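PDB 2R7M: 5-formaminoimidazole-4-carboxamide-1-(beta)-D-ribofuranosyl 5'-monophosphate synthetase from Methanocaldococcus jannaschii, which catalyses the ATP- and formate-dependent, folate-independent formylation of AICAR to FAICAR in purine biosynthesis. Local coordinates for residues Arg138-Tyr143 with Glu305-Glu310. Numbering follows the deposited sequence.
Sequences RVPKKY and ELVVFE. With AMP (adenosine monophosphate), chain E.
E305 lays its side chain against the guanidinium of R138. Its CB sits over one face, 3.6 Å from R138 NH1, and the carboxylate and guanidinium planes are stacked, 4° apart. No N-H of R138 points at E305 OE1, which accepts from N301 ND2, and any attraction is probably of charge alone. At L306 the backbone O accepts from a water, which also bonds weakly to R138 NH1. V307 has CG1 anti to its backbone N (chi1 178°), which sets this methyl 3.6 Å from P140 N, under the peptide joining V139 to P140. The N of V308 donates to R138 O at 2.8 Å. V308 O meets the CA-H of V139 and, at 3.2 Å, CD of P140. From L306 on, the segment belongs to strand 306-312, at the edge of the five-stranded antiparallel sheet of the ATP-grasp fold, and 138-143 leads into strand 142-143 of a second sheet. AMP lies where these sheets meet. The strand bends at F309, which forms a classic beta bulge with E310 opposite Q297. F309 CB touches P140 CG at 4.0 Å, while its ring atom CE1 lies 3.6 Å from AMP C3'. Cutting F309 back to alanine would probably open a gap beside the ribose of AMP. P140 CG comes 3.5 Å from AMP N6. E310, a predicted magnesium ligand, turns its carboxylate toward the AMP phosphate.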
loop_
_atom_site.group_PDB
_atom_site.type_symbol
_atom_site.label_atom_id
_atom_site.label_comp_id
_atom_site.label_asym_id
_atom_site.label_seq_id
_atom_site.Cartn_x
_atom_site.Cartn_y
_atom_site.Cartn_z
ATOM N N ARG A 138 27.244 -0.077 -30.885
ATOM C CA ARG A 138 28.609 -0.529 -30.640
ATOM C C ARG A 138 28.644 -1.995 -30.238
ATOM O O ARG A 138 27.929 -2.417 -29.332
ATOM C CB ARG A 138 29.272 0.308 -29.556
ATOM C CG ARG A 138 29.482 1.751 -29.945
ATOM C CD ARG A 138 30.251 2.490 -28.863
ATOM N NE ARG A 138 30.433 3.902 -29.195
ATOM C CZ ARG A 138 29.756 4.900 -28.627
ATOM N NH1 ARG A 138 28.853 4.644 -27.686
ATOM N NH2 ARG A 138 29.992 6.157 -28.991
ATOM N N VAL A 139 29.478 -2.763 -30.934
ATOM C CA VAL A 139 29.673 -4.184 -30.664
ATOM C C VAL A 139 31.179 -4.475 -30.584
ATOM O O VAL A 139 31.994 -3.665 -31.038
ATOM C CB VAL A 139 29.026 -5.050 -31.762
ATOM C CG1 VAL A 139 27.510 -4.934 -31.709
ATOM C CG2 VAL A 139 29.545 -4.646 -33.134
ATOM N N PRO A 140 31.561 -5.610 -29.978
ATOM C CA PRO A 140 32.983 -5.980 -29.997
ATOM C C PRO A 140 33.508 -6.148 -31.428
ATOM O O PRO A 140 32.774 -6.600 -32.311
ATOM C CB PRO A 140 32.999 -7.330 -29.288
ATOM C CG PRO A 140 31.765 -7.334 -28.453
ATOM C CD PRO A 140 30.749 -6.604 -29.263
ATOM N N LYS A 141 34.763 -5.772 -31.657
ATOM C CA LYS A 141 35.394 -5.988 -32.959
ATOM C C LYS A 141 35.501 -7.489 -33.233
ATOM O O LYS A 141 35.853 -8.261 -32.344
ATOM C CB LYS A 141 36.765 -5.308 -32.996
ATOM C CG LYS A 141 37.440 -5.291 -34.350
ATOM C CD LYS A 141 38.097 -3.936 -34.623
ATOM C CE LYS A 141 38.514 -3.215 -33.337
ATOM N NZ LYS A 141 39.681 -3.836 -32.637
ATOM N N LYS A 142 35.162 -7.908 -34.449
ATOM C CA LYS A 142 35.193 -9.333 -34.802
ATOM C C LYS A 142 36.517 -9.738 -35.455
ATOM O O LYS A 142 37.183 -8.913 -36.076
ATOM C CB LYS A 142 34.028 -9.687 -35.727
ATOM C CG LYS A 142 32.652 -9.379 -35.148
ATOM C CD LYS A 142 32.449 -10.035 -33.783
ATOM C CE LYS A 142 31.037 -9.811 -33.250
ATOM N NZ LYS A 142 30.700 -8.367 -33.100
ATOM N N TYR A 143 36.886 -11.011 -35.309
ATOM C CA TYR A 143 38.124 -11.540 -35.896
ATOM C C TYR A 143 37.877 -12.795 -36.730
ATOM O O TYR A 143 37.382 -13.810 -36.225
ATOM C CB TYR A 143 39.176 -11.807 -34.812
ATOM C CG TYR A 143 39.639 -10.542 -34.131
ATOM C CD1 TYR A 143 40.784 -9.879 -34.558
ATOM C CD2 TYR A 143 38.914 -9.990 -33.075
ATOM C CE1 TYR A 143 41.201 -8.707 -33.945
ATOM C CE2 TYR A 143 39.317 -8.826 -32.463
ATOM C CZ TYR A 143 40.460 -8.186 -32.896
ATOM O OH TYR A 143 40.860 -7.023 -32.278
ATOM N N GLU A 305 31.284 4.331 -22.870
ATOM C CA GLU A 305 30.560 3.856 -24.032
ATOM C C GLU A 305 30.113 2.457 -23.720
ATOM O O GLU A 305 30.922 1.626 -23.288
ATOM C CB GLU A 305 31.450 3.838 -25.281
ATOM C CG GLU A 305 32.197 5.140 -25.550
ATOM C CD GLU A 305 33.307 4.992 -26.593
ATOM O OE1 GLU A 305 33.784 3.855 -26.834
ATOM O OE2 GLU A 305 33.706 6.023 -27.169
ATOM N N LEU A 306 28.823 2.201 -23.925
ATOM C CA LEU A 306 28.269 0.873 -23.750
ATOM C C LEU A 306 28.461 0.055 -25.022
ATOM O O LEU A 306 28.023 0.445 -26.098
ATOM C CB LEU A 306 26.781 0.958 -23.376
ATOM C CG LEU A 306 26.458 1.568 -22.001
ATOM C CD1 LEU A 306 24.984 1.926 -21.906
ATOM C CD2 LEU A 306 26.843 0.599 -20.892
ATOM N N VAL A 307 29.130 -1.082 -24.886
ATOM C CA VAL A 307 29.359 -1.977 -26.009
ATOM C C VAL A 307 28.549 -3.247 -25.786
ATOM O O VAL A 307 28.680 -3.897 -24.757
ATOM C CB VAL A 307 30.876 -2.322 -26.155
ATOM C CG1 VAL A 307 31.125 -3.312 -27.302
ATOM C CG2 VAL A 307 31.690 -1.060 -26.360
ATOM N N VAL A 308 27.721 -3.602 -26.758
ATOM C CA VAL A 308 26.805 -4.724 -26.620
ATOM C C VAL A 308 27.398 -6.019 -27.200
ATOM O O VAL A 308 27.711 -6.085 -28.383
ATOM C CB VAL A 308 25.464 -4.397 -27.339
ATOM C CG1 VAL A 308 24.437 -5.498 -27.124
ATOM C CG2 VAL A 308 24.940 -3.060 -26.869
ATOM N N PHE A 309 27.528 -7.049 -26.369
ATOM C CA PHE A 309 28.118 -8.313 -26.797
ATOM C C PHE A 309 27.063 -9.400 -26.966
ATOM O O PHE A 309 27.358 -10.515 -27.411
ATOM C CB PHE A 309 29.186 -8.780 -25.796
ATOM C CG PHE A 309 28.662 -9.004 -24.397
ATOM C CD1 PHE A 309 28.045 -10.198 -24.055
ATOM C CD2 PHE A 309 28.807 -8.026 -23.422
ATOM C CE1 PHE A 309 27.565 -10.409 -22.780
ATOM C CE2 PHE A 309 28.330 -8.233 -22.133
ATOM C CZ PHE A 309 27.706 -9.423 -21.816
ATOM N N GLU A 310 25.832 -9.070 -26.605
ATOM C CA GLU A 310 24.749 -10.033 -26.636
ATOM C C GLU A 310 23.424 -9.283 -26.537
ATOM O O GLU A 310 23.379 -8.121 -26.135
ATOM C CB GLU A 310 24.912 -11.028 -25.481
ATOM C CG GLU A 310 24.110 -12.316 -25.606
ATOM C CD GLU A 310 24.442 -13.107 -26.861
ATOM O OE1 GLU A 310 23.506 -13.681 -27.463
ATOM O OE2 GLU A 310 25.633 -13.156 -27.246
HETATM P P AMP E . 27.935 -14.800 -23.915
HETATM O O1P AMP E . 26.619 -14.285 -23.383
HETATM O O2P AMP E . 28.080 -16.296 -23.928
HETATM O O3P AMP E . 28.394 -14.056 -25.145
HETATM O "O5'" AMP E . 29.049 -14.364 -22.845
HETATM C "C5'" AMP E . 29.254 -15.087 -21.641
HETATM C "C4'" AMP E . 30.014 -14.139 -20.733
HETATM O "O4'" AMP E . 31.325 -13.899 -21.266
HETATM C "C3'" AMP E . 29.350 -12.769 -20.679
HETATM O "O3'" AMP E . 28.306 -12.674 -19.703
HETATM C "C2'" AMP E . 30.518 -11.853 -20.373
HETATM O "O2'" AMP E . 30.715 -11.757 -18.962
HETATM C "C1'" AMP E . 31.709 -12.544 -21.037
HETATM N N9 AMP E . 31.900 -11.882 -22.344
HETATM C C8 AMP E . 31.165 -12.125 -23.448
HETATM N N7 AMP E . 31.552 -11.336 -24.479
HETATM C C5 AMP E . 32.573 -10.574 -24.033
HETATM C C6 AMP E . 33.460 -9.547 -24.616
HETATM N N6 AMP E . 33.316 -9.152 -25.904
HETATM N N1 AMP E . 34.388 -8.992 -23.811
HETATM C C2 AMP E . 34.527 -9.362 -22.520
HETATM N N3 AMP E . 33.765 -10.297 -21.928
HETATM C C4 AMP E . 32.785 -10.923 -22.619
HETATM O O HOH W 1 27.069 2.974 -26.963
#